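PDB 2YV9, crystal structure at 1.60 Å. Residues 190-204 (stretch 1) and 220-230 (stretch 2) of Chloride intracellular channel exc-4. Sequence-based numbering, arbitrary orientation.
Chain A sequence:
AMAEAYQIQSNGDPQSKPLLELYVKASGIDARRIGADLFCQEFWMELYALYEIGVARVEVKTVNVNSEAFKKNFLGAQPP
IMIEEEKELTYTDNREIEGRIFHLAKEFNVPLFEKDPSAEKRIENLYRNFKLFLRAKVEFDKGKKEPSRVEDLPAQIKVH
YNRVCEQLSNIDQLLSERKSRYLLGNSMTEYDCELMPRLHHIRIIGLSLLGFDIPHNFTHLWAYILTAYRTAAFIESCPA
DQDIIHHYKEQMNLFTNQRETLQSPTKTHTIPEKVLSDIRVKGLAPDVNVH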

# COMPACT_ATOMS: atom_id res chain seq x y z
N GLU A 190 3.22 -15.46 -5.81
CA GLU A 190 3.27 -14.00 -5.66
C GLU A 190 4.56 -13.41 -6.25
O GLU A 190 4.55 -12.30 -6.83
N TYR A 191 5.67 -14.15 -6.20
CA TYR A 191 6.91 -13.65 -6.77
C TYR A 191 6.84 -13.46 -8.28
O TYR A 191 7.42 -12.52 -8.80
N ASP A 192 6.12 -14.34 -8.99
CA ASP A 192 5.85 -14.12 -10.43
C ASP A 192 4.99 -12.91 -10.64
O ASP A 192 5.14 -12.21 -11.65
N CYS A 193 4.07 -12.71 -9.70
CA CYS A 193 3.13 -11.60 -9.79
C CYS A 193 3.89 -10.26 -9.63
O CYS A 193 3.39 -9.21 -10.07
N GLU A 194 5.11 -10.31 -9.07
CA GLU A 194 5.99 -9.14 -8.92
C GLU A 194 7.05 -9.05 -10.03
O GLU A 194 7.26 -8.00 -10.64
N LEU A 195 7.71 -10.16 -10.30
CA LEU A 195 8.81 -10.15 -11.31
C LEU A 195 8.31 -10.05 -12.74
O LEU A 195 8.94 -9.39 -13.55
N MET A 196 7.24 -10.75 -13.12
CA MET A 196 6.90 -10.76 -14.54
C MET A 196 6.49 -9.33 -14.98
O MET A 196 6.99 -8.82 -15.97
N PRO A 197 5.62 -8.67 -14.18
CA PRO A 197 5.38 -7.23 -14.60
C PRO A 197 6.64 -6.36 -14.63
O PRO A 197 6.84 -5.62 -15.57
N ARG A 198 7.55 -6.53 -13.66
CA ARG A 198 8.80 -5.76 -13.65
C ARG A 198 9.64 -6.04 -14.91
O ARG A 198 10.19 -5.14 -15.57
N LEU A 199 9.77 -7.31 -15.26
CA LEU A 199 10.50 -7.67 -16.45
C LEU A 199 9.89 -7.04 -17.70
O LEU A 199 10.61 -6.54 -18.53
N HIS A 200 8.57 -7.11 -17.81
CA HIS A 200 7.90 -6.58 -19.00
C HIS A 200 8.06 -5.07 -19.05
O HIS A 200 8.36 -4.51 -20.12
N HIS A 201 7.92 -4.39 -17.91
CA HIS A 201 8.21 -2.94 -17.83
C HIS A 201 9.64 -2.65 -18.33
O HIS A 201 9.90 -1.73 -19.14
N ILE A 202 10.61 -3.45 -17.84
CA ILE A 202 11.98 -3.21 -18.20
C ILE A 202 12.14 -3.40 -19.71
O ILE A 202 12.86 -2.65 -20.38
N ARG A 203 11.47 -4.43 -20.28
CA ARG A 203 11.60 -4.69 -21.71
C ARG A 203 11.05 -3.53 -22.56
O ARG A 203 11.72 -3.00 -23.44
N ILE A 204 9.83 -3.14 -22.25
CA ILE A 204 9.16 -2.04 -22.97
C ILE A 204 9.90 -0.73 -22.80
O ILE A 204 10.14 -0.01 -23.78
N HIS A 220 17.10 -18.75 -20.34
CA HIS A 220 16.16 -19.20 -19.30
C HIS A 220 15.26 -18.05 -18.88
O HIS A 220 14.07 -18.23 -18.66
N LEU A 221 15.86 -16.86 -18.77
CA LEU A 221 15.08 -15.66 -18.42
C LEU A 221 14.07 -15.39 -19.52
O LEU A 221 12.92 -15.04 -19.23
N TRP A 222 14.52 -15.47 -20.78
CA TRP A 222 13.61 -15.19 -21.90
C TRP A 222 12.53 -16.23 -21.94
O TRP A 222 11.37 -15.97 -22.28
N ALA A 223 12.87 -17.48 -21.59
CA ALA A 223 11.85 -18.49 -21.48
C ALA A 223 10.76 -18.19 -20.41
O ALA A 223 9.57 -18.46 -20.58
N TYR A 224 11.19 -17.60 -19.31
CA TYR A 224 10.30 -17.18 -18.24
C TYR A 224 9.44 -15.99 -18.72
O TYR A 224 8.23 -15.92 -18.44
N ILE A 225 10.02 -15.09 -19.49
CA ILE A 225 9.21 -13.99 -20.07
C ILE A 225 8.17 -14.60 -21.04
O ILE A 225 6.98 -14.24 -21.06
N LEU A 226 8.59 -15.54 -21.86
CA LEU A 226 7.64 -16.28 -22.70
C LEU A 226 6.53 -16.94 -21.88
O LEU A 226 5.38 -16.84 -22.23
N THR A 227 6.90 -17.57 -20.77
CA THR A 227 5.92 -18.11 -19.85
C THR A 227 4.94 -17.01 -19.45
O THR A 227 3.76 -17.21 -19.46
N ALA A 228 5.44 -15.82 -19.14
CA ALA A 228 4.55 -14.70 -18.78
C ALA A 228 3.49 -14.43 -19.87
O ALA A 228 2.31 -14.26 -19.61
N TYR A 229 4.00 -14.33 -21.07
CA TYR A 229 3.21 -13.98 -22.26
C TYR A 229 2.29 -15.13 -22.67
O TYR A 229 1.53 -14.95 -23.62
N ARG A 230 2.40 -16.28 -21.98
CA ARG A 230 1.44 -17.40 -22.13
C ARG A 230 0.57 -17.69 -20.87
O ARG A 230 -0.21 -18.67 -20.85

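The two helices cross steeply, their N-to-C directions 104° apart and their axes 10.1 Å apart at closest approach, and together they bury 603 Å². Y224 dominates the contact: its CB points toward stretch 1, and with chi1 in t its ring enters a hole formed by D192, L195, M196 and L199.

The first of these, D192 (chi1 m), leaves its helix sideways, but its carboxylate reaches the tip of the tyrosine, and Y224 OH donates a hydrogen bond to D192 OD1 at 2.6 Å. This anchors the phenol end of an otherwise apolar insertion. One turn on, L195 (t, p) points toward stretch 2 and sets CD2 3.7 Å from CE2 of Y224. M196 (m, t, t) covers one face of the same ring, its CE lying 3.9 Å from the centroid of the Y224 ring in a CH-pi contact. The extended side chain also passes A228, with M196 SD 3.8 Å from A228 CB; here the backbones come nearest, M196 CA and A228 CA being 6.2 Å apart.

P197 points away, and R198 turns back on its own helix, NH1 donating to E194 O at 2.9 Å. L199 (m, t) returns to the interface. Its CD1 meets the ring edge at Y224 CD2 (3.6 Å) and also packs against L221 CD1 (3.8 Å) and I225 CG1 (4.0 Å).

Beyond this apolar patch the contacts turn polar. H200 (chi1 t) brings ND1 to 2.7 Å from Y229 OH, a hydrogen bond in which either could be the donor; the two rings stand nearly perpendicular. R203 lays one guanidinium face over the edge of the W222 indole, with R203 NE 3.6 Å from W222 CH2. A water accepts from R203 NH1 (3.0 Å) and hydrogen-bonds Y229 OH (2.8 Å), so that Y229 joins H200 directly and R203 through solvent.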

# COMPACT_ATOMS: atom_id res chain seq x y z
CB GLU A 190 3.04 -13.57 -4.21
CG GLU A 190 4.31 -13.42 -3.32
CD GLU A 190 4.75 -14.69 -2.68
OE1 GLU A 190 5.51 -14.61 -1.66
OE2 GLU A 190 4.37 -15.76 -3.20
CB TYR A 191 8.07 -14.51 -6.36
CG TYR A 191 8.26 -14.50 -4.86
CD1 TYR A 191 8.53 -13.35 -4.18
CD2 TYR A 191 8.21 -15.70 -4.13
CE1 TYR A 191 8.74 -13.34 -2.81
CE2 TYR A 191 8.36 -15.70 -2.75
CZ TYR A 191 8.67 -14.51 -2.09
OH TYR A 191 8.89 -14.44 -0.72
CB ASP A 192 5.14 -15.32 -10.97
CG ASP A 192 5.99 -16.59 -10.74
OD1 ASP A 192 7.14 -16.64 -11.21
OD2 ASP A 192 5.51 -17.49 -10.00
CB CYS A 193 2.03 -11.74 -8.83
SG CYS A 193 0.99 -13.21 -9.18
CB GLU A 194 6.66 -9.18 -7.56
CG GLU A 194 5.60 -9.11 -6.46
CD GLU A 194 6.08 -9.56 -5.09
OE1 GLU A 194 7.28 -9.90 -4.95
OE2 GLU A 194 5.25 -9.49 -4.15
CB LEU A 195 9.62 -11.46 -11.18
CG LEU A 195 10.88 -11.54 -12.04
CD1 LEU A 195 11.79 -10.32 -11.77
CD2 LEU A 195 11.61 -12.89 -11.78
CB MET A 196 5.84 -11.81 -14.87
CG MET A 196 6.37 -13.23 -14.74
SD MET A 196 4.98 -14.41 -14.99
CE MET A 196 5.95 -15.88 -15.49
CB PRO A 197 4.37 -6.76 -13.54
CG PRO A 197 3.64 -8.06 -13.11
CD PRO A 197 4.76 -9.09 -13.07
CB ARG A 198 9.53 -5.91 -12.34
CG ARG A 198 8.78 -5.24 -11.17
CD ARG A 198 9.38 -5.56 -9.78
NE ARG A 198 8.78 -4.75 -8.71
CZ ARG A 198 7.50 -4.82 -8.35
NH1 ARG A 198 6.70 -5.73 -8.90
NH2 ARG A 198 7.02 -4.01 -7.43
CB LEU A 199 10.62 -9.18 -16.58
CG LEU A 199 11.56 -9.89 -15.65
CD1 LEU A 199 11.41 -11.45 -15.76
CD2 LEU A 199 13.08 -9.54 -15.94
CB HIS A 200 6.42 -6.88 -18.95
CG HIS A 200 5.71 -6.52 -20.20
ND1 HIS A 200 6.04 -7.03 -21.44
CD2 HIS A 200 4.72 -5.62 -20.41
CE1 HIS A 200 5.25 -6.47 -22.35
NE2 HIS A 200 4.45 -5.62 -21.76
CB HIS A 201 8.07 -2.37 -16.42
CG HIS A 201 6.66 -2.17 -15.97
ND1 HIS A 201 6.29 -1.13 -15.14
CD2 HIS A 201 5.52 -2.84 -16.29
CE1 HIS A 201 4.99 -1.22 -14.90
NE2 HIS A 201 4.49 -2.23 -15.61
CB ILE A 202 12.91 -4.18 -17.43
CG1 ILE A 202 12.97 -3.72 -15.99
CG2 ILE A 202 14.23 -4.19 -18.01
CD1 ILE A 202 13.69 -4.66 -15.02
CB ARG A 203 10.88 -5.98 -22.10
CG ARG A 203 11.54 -6.70 -23.24
CD ARG A 203 11.03 -6.35 -24.58
NE ARG A 203 11.86 -6.88 -25.66
CZ ARG A 203 11.41 -7.53 -26.74
NH1 ARG A 203 10.13 -7.74 -26.92
NH2 ARG A 203 12.26 -7.91 -27.68
CB ILE A 204 7.70 -1.88 -22.51
CG1 ILE A 204 6.86 -3.13 -22.80
CG2 ILE A 204 7.01 -0.66 -23.18
CD1 ILE A 204 6.95 -3.64 -24.23
CB HIS A 220 16.89 -19.78 -18.10
CG HIS A 220 17.40 -21.17 -18.36
ND1 HIS A 220 18.55 -21.39 -19.08
CD2 HIS A 220 16.84 -22.38 -18.15
CE1 HIS A 220 18.72 -22.70 -19.22
NE2 HIS A 220 17.68 -23.31 -18.69
CB LEU A 221 15.99 -14.48 -18.26
CG LEU A 221 15.35 -13.12 -17.93
CD1 LEU A 221 14.69 -13.21 -16.63
CD2 LEU A 221 16.41 -12.03 -17.96
CB TRP A 222 14.38 -15.08 -23.22
CG TRP A 222 14.86 -13.68 -23.49
CD1 TRP A 222 16.13 -13.22 -23.45
CD2 TRP A 222 14.04 -12.59 -23.90
NE1 TRP A 222 16.16 -11.89 -23.82
CE2 TRP A 222 14.87 -11.49 -24.08
CE3 TRP A 222 12.68 -12.45 -24.11
CZ2 TRP A 222 14.34 -10.24 -24.44
CZ3 TRP A 222 12.17 -11.23 -24.47
CH2 TRP A 222 12.98 -10.17 -24.65
CB ALA A 223 12.45 -19.86 -21.20
CB TYR A 224 11.16 -16.83 -17.03
CG TYR A 224 10.43 -16.29 -15.83
CD1 TYR A 224 9.84 -17.14 -14.89
CD2 TYR A 224 10.36 -14.90 -15.60
CE1 TYR A 224 9.17 -16.65 -13.85
CE2 TYR A 224 9.67 -14.41 -14.49
CZ TYR A 224 9.14 -15.28 -13.60
OH TYR A 224 8.47 -14.82 -12.51
CB ILE A 225 10.11 -12.96 -20.75
CG1 ILE A 225 10.96 -12.24 -19.68
CG2 ILE A 225 9.26 -11.96 -21.59
CD1 ILE A 225 12.16 -11.49 -20.21
CB LEU A 226 8.37 -17.31 -23.54
CG LEU A 226 7.52 -18.14 -24.51
CD1 LEU A 226 6.54 -17.34 -25.39
CD2 LEU A 226 8.47 -19.04 -25.39
CB THR A 227 6.60 -18.79 -18.68
OG1 THR A 227 7.35 -19.90 -19.22
CG2 THR A 227 5.59 -19.27 -17.69
CB ALA A 228 5.39 -13.42 -18.59
CB TYR A 229 4.18 -13.65 -23.40
CG TYR A 229 5.07 -12.46 -23.17
CD1 TYR A 229 4.77 -11.48 -22.19
CD2 TYR A 229 6.14 -12.18 -24.03
CE1 TYR A 229 5.59 -10.34 -22.03
CE2 TYR A 229 6.92 -11.04 -23.87
CZ TYR A 229 6.63 -10.14 -22.86
OH TYR A 229 7.41 -9.01 -22.72
CB ARG A 230 2.18 -18.69 -22.58
CG ARG A 230 2.86 -18.60 -23.94
CD ARG A 230 3.72 -19.86 -24.17
NE ARG A 230 4.37 -19.91 -25.47
CZ ARG A 230 5.15 -20.91 -25.88
NH1 ARG A 230 5.40 -21.95 -25.08
NH2 ARG A 230 5.69 -20.88 -27.10
O HOH W 1 7.74 -7.70 -25.15